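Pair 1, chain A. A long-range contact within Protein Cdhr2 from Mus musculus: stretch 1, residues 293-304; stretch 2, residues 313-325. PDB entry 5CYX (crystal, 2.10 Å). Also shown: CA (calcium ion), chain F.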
# COMPACT_ATOMS: atom_id res chain seq x y z
N ASN A 293 52.82 -8.71 36.27
CA ASN A 293 52.35 -10.09 36.48
C ASN A 293 52.91 -11.14 35.50
O ASN A 293 52.27 -12.17 35.25
CB ASN A 293 50.82 -10.09 36.48
CG ASN A 293 50.23 -11.07 37.48
OD1 ASN A 293 49.41 -11.91 37.12
ND2 ASN A 293 50.62 -10.94 38.74
N GLU A 294 54.11 -10.88 34.97
CA GLU A 294 54.76 -11.72 33.94
C GLU A 294 53.85 -11.98 32.72
O GLU A 294 53.87 -13.06 32.14
CB GLU A 294 55.27 -13.03 34.55
CG GLU A 294 56.18 -12.83 35.77
CD GLU A 294 57.48 -13.63 35.70
OE1 GLU A 294 57.44 -14.83 35.33
OE2 GLU A 294 58.54 -13.05 36.01
N GLU A 295 53.08 -10.95 32.35
CA GLU A 295 51.99 -11.09 31.39
C GLU A 295 51.94 -9.96 30.36
O GLU A 295 52.11 -8.78 30.70
CB GLU A 295 50.65 -11.11 32.12
CG GLU A 295 50.18 -12.50 32.51
CD GLU A 295 48.85 -12.47 33.25
OE1 GLU A 295 48.20 -11.41 33.28
OE2 GLU A 295 48.46 -13.52 33.82
N VAL A 296 51.66 -10.36 29.12
CA VAL A 296 51.36 -9.43 28.05
C VAL A 296 49.88 -9.51 27.69
O VAL A 296 49.34 -10.61 27.54
CB VAL A 296 52.18 -9.77 26.80
CG1 VAL A 296 52.13 -8.62 25.82
CG2 VAL A 296 53.63 -10.05 27.18
N GLN A 297 49.24 -8.35 27.55
CA GLN A 297 47.88 -8.26 27.04
C GLN A 297 47.92 -7.76 25.59
O GLN A 297 48.66 -6.82 25.26
CB GLN A 297 47.02 -7.34 27.91
CG GLN A 297 46.68 -7.92 29.29
CD GLN A 297 45.43 -7.33 29.90
OE1 GLN A 297 45.37 -7.01 31.10
NE2 GLN A 297 44.40 -7.20 29.08
N ILE A 298 47.13 -8.40 24.73
CA ILE A 298 47.17 -8.20 23.25
C ILE A 298 45.76 -8.05 22.71
O ILE A 298 44.91 -8.88 23.00
CB ILE A 298 47.93 -9.38 22.58
CG1 ILE A 298 49.24 -8.89 22.02
CG2 ILE A 298 47.18 -10.06 21.45
CD1 ILE A 298 50.31 -8.78 23.06
N GLN A 299 45.51 -6.97 21.95
CA GLN A 299 44.23 -6.79 21.26
C GLN A 299 44.28 -7.38 19.84
O GLN A 299 45.08 -6.95 19.01
CB GLN A 299 43.87 -5.31 21.18
CG GLN A 299 42.40 -5.09 20.81
CD GLN A 299 42.09 -3.63 20.61
OE1 GLN A 299 42.81 -2.93 19.91
NE2 GLN A 299 41.02 -3.15 21.24
N VAL A 300 43.38 -8.33 19.58
CA VAL A 300 43.19 -8.95 18.29
C VAL A 300 41.89 -8.44 17.65
O VAL A 300 40.81 -8.43 18.28
CB VAL A 300 43.18 -10.49 18.42
CG1 VAL A 300 42.80 -11.14 17.10
CG2 VAL A 300 44.55 -10.98 18.85
N THR A 301 42.03 -8.05 16.39
CA THR A 301 40.93 -7.55 15.59
C THR A 301 40.72 -8.56 14.47
O THR A 301 41.68 -8.96 13.84
CB THR A 301 41.28 -6.17 14.99
OG1 THR A 301 41.41 -5.23 16.06
CG2 THR A 301 40.22 -5.68 14.04
N ALA A 302 39.47 -8.99 14.30
CA ALA A 302 39.05 -9.89 13.25
C ALA A 302 38.25 -9.07 12.27
O ALA A 302 37.39 -8.32 12.66
CB ALA A 302 38.19 -11.01 13.82
N THR A 303 38.53 -9.24 10.98
CA THR A 303 37.90 -8.47 9.91
C THR A 303 37.48 -9.45 8.82
O THR A 303 38.28 -10.28 8.37
CB THR A 303 38.90 -7.45 9.32
OG1 THR A 303 39.50 -6.68 10.36
CG2 THR A 303 38.23 -6.52 8.36
N GLU A 304 36.22 -9.35 8.39
CA GLU A 304 35.72 -10.13 7.28
C GLU A 304 36.44 -9.70 6.02
O GLU A 304 36.91 -8.58 5.93
CB GLU A 304 34.21 -10.00 7.14
CG GLU A 304 33.49 -10.66 8.32
CD GLU A 304 31.98 -10.51 8.31
OE1 GLU A 304 31.37 -10.20 7.28
OE2 GLU A 304 31.35 -10.78 9.34
N GLU A 313 34.10 -2.07 6.60
CA GLU A 313 34.66 -3.26 7.24
C GLU A 313 33.78 -3.80 8.35
O GLU A 313 33.27 -3.05 9.16
CB GLU A 313 36.05 -2.97 7.80
CG GLU A 313 37.03 -2.56 6.74
CD GLU A 313 38.45 -2.59 7.21
OE1 GLU A 313 38.69 -2.42 8.42
OE2 GLU A 313 39.34 -2.81 6.36
N ALA A 314 33.61 -5.12 8.34
CA ALA A 314 32.88 -5.86 9.36
C ALA A 314 33.96 -6.45 10.23
O ALA A 314 34.70 -7.35 9.79
CB ALA A 314 32.03 -6.94 8.71
N LYS A 315 34.03 -5.95 11.46
CA LYS A 315 35.13 -6.21 12.39
C LYS A 315 34.63 -6.52 13.78
O LYS A 315 33.52 -6.16 14.15
CB LYS A 315 36.02 -4.97 12.56
CG LYS A 315 36.67 -4.45 11.28
CD LYS A 315 37.56 -3.24 11.59
CE LYS A 315 36.72 -2.01 11.88
NZ LYS A 315 37.56 -0.92 12.44
N ALA A 316 35.49 -7.14 14.56
CA ALA A 316 35.30 -7.27 16.01
C ALA A 316 36.67 -7.37 16.63
O ALA A 316 37.65 -7.74 15.95
CB ALA A 316 34.47 -8.49 16.35
N SER A 317 36.75 -7.03 17.91
CA SER A 317 38.03 -7.02 18.60
C SER A 317 37.95 -7.58 20.01
O SER A 317 36.89 -7.60 20.62
CB SER A 317 38.59 -5.60 18.64
OG SER A 317 37.72 -4.76 19.37
N MET A 318 39.09 -8.06 20.50
CA MET A 318 39.20 -8.42 21.90
C MET A 318 40.64 -8.58 22.29
O MET A 318 41.52 -8.68 21.43
CB MET A 318 38.47 -9.72 22.21
CG MET A 318 39.11 -10.95 21.58
SD MET A 318 37.92 -12.26 21.94
CE MET A 318 38.99 -13.64 21.98
N TRP A 319 40.81 -8.63 23.62
CA TRP A 319 42.08 -8.72 24.30
C TRP A 319 42.38 -10.16 24.70
O TRP A 319 41.47 -10.90 25.09
CB TRP A 319 42.05 -7.85 25.58
CG TRP A 319 42.06 -6.42 25.25
CD1 TRP A 319 40.98 -5.64 25.02
CD2 TRP A 319 43.21 -5.60 25.04
NE1 TRP A 319 41.38 -4.37 24.69
CE2 TRP A 319 42.75 -4.31 24.70
CE3 TRP A 319 44.60 -5.83 25.10
CZ2 TRP A 319 43.60 -3.24 24.43
CZ3 TRP A 319 45.47 -4.76 24.84
CH2 TRP A 319 44.95 -3.48 24.51
N VAL A 320 43.65 -10.50 24.65
CA VAL A 320 44.16 -11.83 24.94
C VAL A 320 45.32 -11.67 25.92
O VAL A 320 46.19 -10.80 25.72
CB VAL A 320 44.76 -12.50 23.66
CG1 VAL A 320 45.44 -13.83 24.00
CG2 VAL A 320 43.69 -12.69 22.59
N THR A 321 45.36 -12.53 26.94
CA THR A 321 46.46 -12.53 27.90
C THR A 321 47.43 -13.67 27.66
O THR A 321 47.03 -14.83 27.46
CB THR A 321 45.92 -12.58 29.33
OG1 THR A 321 45.11 -11.43 29.53
CG2 THR A 321 47.05 -12.55 30.33
N ILE A 322 48.72 -13.34 27.72
CA ILE A 322 49.78 -14.31 27.42
C ILE A 322 50.85 -14.30 28.51
O ILE A 322 51.46 -13.26 28.79
CB ILE A 322 50.47 -14.01 26.07
CG1 ILE A 322 49.44 -14.09 24.94
CG2 ILE A 322 51.62 -14.99 25.84
CD1 ILE A 322 50.01 -13.79 23.56
N ARG A 323 51.12 -15.49 29.06
CA ARG A 323 52.01 -15.64 30.22
C ARG A 323 53.40 -15.96 29.71
O ARG A 323 53.57 -16.96 29.01
CB ARG A 323 51.51 -16.78 31.14
CG ARG A 323 50.02 -16.68 31.49
CD ARG A 323 49.45 -17.90 32.23
NE ARG A 323 48.12 -18.22 31.67
CZ ARG A 323 47.84 -19.20 30.80
NH1 ARG A 323 48.77 -20.06 30.38
NH2 ARG A 323 46.60 -19.35 30.36
N VAL A 324 54.38 -15.12 30.05
CA VAL A 324 55.79 -15.35 29.68
C VAL A 324 56.46 -16.29 30.72
O VAL A 324 56.85 -15.86 31.79
CB VAL A 324 56.59 -14.03 29.48
CG1 VAL A 324 57.99 -14.33 28.94
CG2 VAL A 324 55.87 -13.11 28.51
N THR A 325 56.54 -17.58 30.33
CA THR A 325 57.09 -18.72 31.09
C THR A 325 56.12 -19.18 32.16
O THR A 325 55.27 -20.03 31.91
CB THR A 325 58.48 -18.49 31.71
OG1 THR A 325 58.42 -17.53 32.77
CG2 THR A 325 59.46 -18.05 30.67
CA CA F . 29.18 -10.50 8.20
O HOH W 1 34.96 -6.38 6.31
O HOH W 2 29.05 -8.13 7.30
O HOH W 3 29.10 -11.52 5.92

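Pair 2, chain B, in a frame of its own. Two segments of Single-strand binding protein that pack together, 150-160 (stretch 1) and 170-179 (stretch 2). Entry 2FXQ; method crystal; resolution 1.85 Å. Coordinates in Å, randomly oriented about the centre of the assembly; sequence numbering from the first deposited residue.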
# COMPACT_ATOMS: atom_id res chain seq x y z
N THR B 150 23.93 14.99 -4.80
CA THR B 150 22.56 14.65 -4.38
C THR B 150 22.56 14.38 -2.87
O THR B 150 23.35 13.58 -2.43
CB THR B 150 22.17 13.32 -5.03
OG1 THR B 150 22.40 13.43 -6.42
CG2 THR B 150 20.62 13.02 -4.85
N ALA B 151 21.62 14.98 -2.13
CA ALA B 151 21.47 14.72 -0.71
C ALA B 151 20.99 13.31 -0.46
O ALA B 151 20.10 12.79 -1.16
CB ALA B 151 20.48 15.72 -0.04
N VAL B 152 21.56 12.68 0.56
CA VAL B 152 21.16 11.32 0.90
C VAL B 152 21.36 11.15 2.40
O VAL B 152 22.35 11.62 2.97
CB VAL B 152 21.96 10.28 0.05
CG1 VAL B 152 23.45 10.43 0.22
CG2 VAL B 152 21.52 8.79 0.35
N VAL B 153 20.46 10.41 3.02
CA VAL B 153 20.57 10.16 4.44
C VAL B 153 20.24 8.69 4.76
O VAL B 153 19.36 8.10 4.13
CB VAL B 153 19.63 11.11 5.24
CG1 VAL B 153 18.16 10.75 5.06
CG2 VAL B 153 20.04 11.10 6.71
N ARG B 154 20.88 8.13 5.76
CA ARG B 154 20.53 6.79 6.24
C ARG B 154 19.88 6.99 7.59
O ARG B 154 20.40 7.72 8.46
CB ARG B 154 21.82 5.96 6.40
CG ARG B 154 21.63 4.53 6.99
CD ARG B 154 22.97 3.64 7.11
NE ARG B 154 24.20 4.44 7.05
CZ ARG B 154 24.69 5.20 8.04
NH1 ARG B 154 24.08 5.26 9.23
NH2 ARG B 154 25.80 5.91 7.86
N LEU B 155 18.77 6.34 7.82
CA LEU B 155 18.08 6.57 9.08
C LEU B 155 18.00 5.19 9.73
O LEU B 155 17.67 4.22 9.03
CB LEU B 155 16.65 7.10 8.78
CG LEU B 155 16.55 8.41 8.02
CD1 LEU B 155 15.05 8.82 7.57
CD2 LEU B 155 17.16 9.55 8.81
N GLY B 156 18.26 5.10 11.02
CA GLY B 156 18.04 3.83 11.75
C GLY B 156 16.73 3.90 12.50
O GLY B 156 16.49 4.87 13.24
N LEU B 157 15.88 2.90 12.32
CA LEU B 157 14.57 2.93 12.95
C LEU B 157 14.37 1.69 13.82
O LEU B 157 14.60 0.54 13.36
CB LEU B 157 13.47 2.89 11.86
CG LEU B 157 12.48 3.95 11.38
CD1 LEU B 157 11.15 3.27 10.82
CD2 LEU B 157 12.21 5.05 12.42
N ALA B 158 13.90 1.94 15.04
CA ALA B 158 13.47 0.90 16.00
C ALA B 158 11.94 0.82 15.89
O ALA B 158 11.24 1.82 16.15
CB ALA B 158 13.83 1.33 17.43
N VAL B 159 11.44 -0.35 15.50
CA VAL B 159 10.00 -0.60 15.37
C VAL B 159 9.59 -1.65 16.47
O VAL B 159 10.15 -2.76 16.51
CB VAL B 159 9.70 -1.11 13.97
CG1 VAL B 159 8.17 -1.39 13.76
CG2 VAL B 159 10.31 -0.16 12.90
N ASN B 160 8.68 -1.29 17.37
CA ASN B 160 8.10 -2.24 18.32
C ASN B 160 6.86 -2.89 17.69
O ASN B 160 5.84 -2.25 17.53
CB ASN B 160 7.76 -1.56 19.66
CG ASN B 160 8.95 -0.86 20.29
OD1 ASN B 160 10.06 -1.37 20.31
ND2 ASN B 160 8.70 0.34 20.82
N ARG B 170 10.17 -8.27 20.24
CA ARG B 170 10.39 -7.01 20.94
C ARG B 170 10.63 -5.88 19.91
O ARG B 170 9.76 -5.58 19.06
N THR B 171 11.80 -5.26 20.00
CA THR B 171 12.14 -4.19 19.10
C THR B 171 12.93 -4.72 17.91
O THR B 171 13.92 -5.41 18.08
CB THR B 171 12.93 -3.13 19.84
OG1 THR B 171 12.21 -2.75 21.03
CG2 THR B 171 12.99 -1.82 19.01
N HIS B 172 12.48 -4.38 16.70
CA HIS B 172 13.22 -4.63 15.46
C HIS B 172 13.97 -3.37 15.03
O HIS B 172 13.44 -2.27 15.16
CB HIS B 172 12.25 -4.94 14.33
CG HIS B 172 11.87 -6.38 14.21
ND1 HIS B 172 11.56 -7.16 15.30
CD2 HIS B 172 11.70 -7.16 13.12
CE1 HIS B 172 11.25 -8.38 14.89
NE2 HIS B 172 11.32 -8.40 13.57
N PHE B 173 15.17 -3.54 14.47
CA PHE B 173 15.96 -2.43 13.96
C PHE B 173 16.11 -2.46 12.42
O PHE B 173 16.62 -3.42 11.84
CB PHE B 173 17.28 -2.34 14.73
CG PHE B 173 17.08 -2.31 16.23
CD1 PHE B 173 16.94 -3.50 16.96
CD2 PHE B 173 16.97 -1.10 16.92
CE1 PHE B 173 16.72 -3.50 18.37
CE2 PHE B 173 16.76 -1.08 18.33
CZ PHE B 173 16.63 -2.29 19.05
N LEU B 174 15.64 -1.39 11.75
CA LEU B 174 15.56 -1.39 10.29
C LEU B 174 16.22 -0.10 9.72
O LEU B 174 16.12 0.95 10.33
CB LEU B 174 14.08 -1.46 9.86
CG LEU B 174 13.38 -2.78 10.19
CD1 LEU B 174 11.89 -2.67 9.90
CD2 LEU B 174 14.02 -4.02 9.50
N GLU B 175 16.94 -0.20 8.62
CA GLU B 175 17.67 0.96 8.07
C GLU B 175 16.79 1.51 6.92
O GLU B 175 16.18 0.73 6.17
CB GLU B 175 19.06 0.55 7.55
CG GLU B 175 20.03 0.08 8.63
CD GLU B 175 20.31 1.14 9.69
OE1 GLU B 175 20.60 0.77 10.88
OE2 GLU B 175 20.25 2.33 9.33
N VAL B 176 16.70 2.83 6.82
CA VAL B 176 15.90 3.45 5.72
C VAL B 176 16.80 4.47 5.04
O VAL B 176 17.57 5.18 5.71
CB VAL B 176 14.66 4.14 6.33
CG1 VAL B 176 13.84 4.95 5.27
CG2 VAL B 176 13.72 3.07 6.92
N GLN B 177 16.72 4.58 3.72
CA GLN B 177 17.54 5.57 3.02
C GLN B 177 16.57 6.54 2.37
O GLN B 177 15.51 6.13 1.86
CB GLN B 177 18.39 4.84 1.95
CG GLN B 177 19.39 5.74 1.28
CD GLN B 177 20.33 4.95 0.37
OE1 GLN B 177 21.55 5.04 0.50
NE2 GLN B 177 19.75 4.18 -0.54
N ALA B 178 16.91 7.82 2.38
CA ALA B 178 16.06 8.80 1.73
C ALA B 178 16.97 9.70 0.93
O ALA B 178 18.15 9.84 1.26
CB ALA B 178 15.32 9.63 2.77
N TRP B 179 16.42 10.30 -0.12
CA TRP B 179 17.19 11.06 -1.11
C TRP B 179 16.66 12.47 -1.31
O TRP B 179 15.48 12.74 -1.07
CB TRP B 179 17.12 10.38 -2.49
CG TRP B 179 17.77 9.08 -2.47
CD1 TRP B 179 17.21 7.88 -2.10
CD2 TRP B 179 19.13 8.80 -2.85
NE1 TRP B 179 18.15 6.87 -2.21
CE2 TRP B 179 19.33 7.41 -2.65
CE3 TRP B 179 20.19 9.57 -3.32
CZ2 TRP B 179 20.55 6.78 -2.93
CZ3 TRP B 179 21.41 8.95 -3.59
CH2 TRP B 179 21.57 7.57 -3.39

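The sharpest difference lies at one matched cross-strand pair: Gln A299 faces Trp A319 in pair 1, where pair 2 has Gly B156 facing Glu B175. In pair 1 the glutamine, chi1 t, lays its aliphatic base over the indole, with CB of Gln A299 3.7 Å from the centroid of the six-membered ring of Trp A319 and 5° off the ring normal, a CH-pi contact. In pair 2 the glycine offers no side chain, and Glu B175, with chi1 and chi2 both m, folds back across the neighbouring strand: its OE2 lies 3.6 Å from CA of Gly B156 and 3.5 Å from CG of Arg B154. OE2 of Glu B175 also lies 3.2 Å from the backbone O of Leu B155, but both atoms are acceptors and no hydrogen bond forms; the carboxylate is hydrogen-bonded elsewhere in the structure.

The framework beneath is the same. Both pairs are antiparallel strands, with N-to-C directions 153° apart in pair 1 and 151° in pair 2, and 14 central residues superpose with an RMSD of 0.4 Å. Hydrogen-bonded and non-hydrogen-bonded pairs alternate in equivalent places. Ile A298 and Val A320 match Leu B155 and Val B176; each pair closes a two-bond ring, with N of Val A320 2.6 Å from O of Ile A298 and N of Val B176 2.8 Å from O of Leu B155.

The sheet face carrying these residues is apolar in pair 1 and largely so in pair 2, where His B172 takes the place of Ala A316; bulk is also distributed differently. Val A296 opposite Ile A322 becomes Val B153 opposite Ala B178, where CG1 of Val B153 lies 3.8 Å from CB of Ala B178. Towards the other end, Ala A302 and Met A318 give way to Val B159 and Leu B174, and CG2 of Val B159 reaches CD1 of Leu B174 at 4.2 Å.

On the other face, pair 2 also uses a tryptophan, but at a different position. Trp B179 matches Arg A323, and its partner Val B152 matches Glu A295; CG2 of Val B152 stands 3.7 Å from the six-membered-ring centroid of Trp B179, 1° off the normal. Thus each pair covers an indole face with an aliphatic carbon from the directly opposed residue, the two contacts lying four residues apart along the matched strands. At the far end of this face, OG1 of Thr B171 donates to OD1 of Asn B160 at 2.7 Å, whereas the matched Thr A303 and Lys A315 meet through OG1 of Thr A303 and CG of Lys A315 at 3.7 Å, without a hydrogen bond.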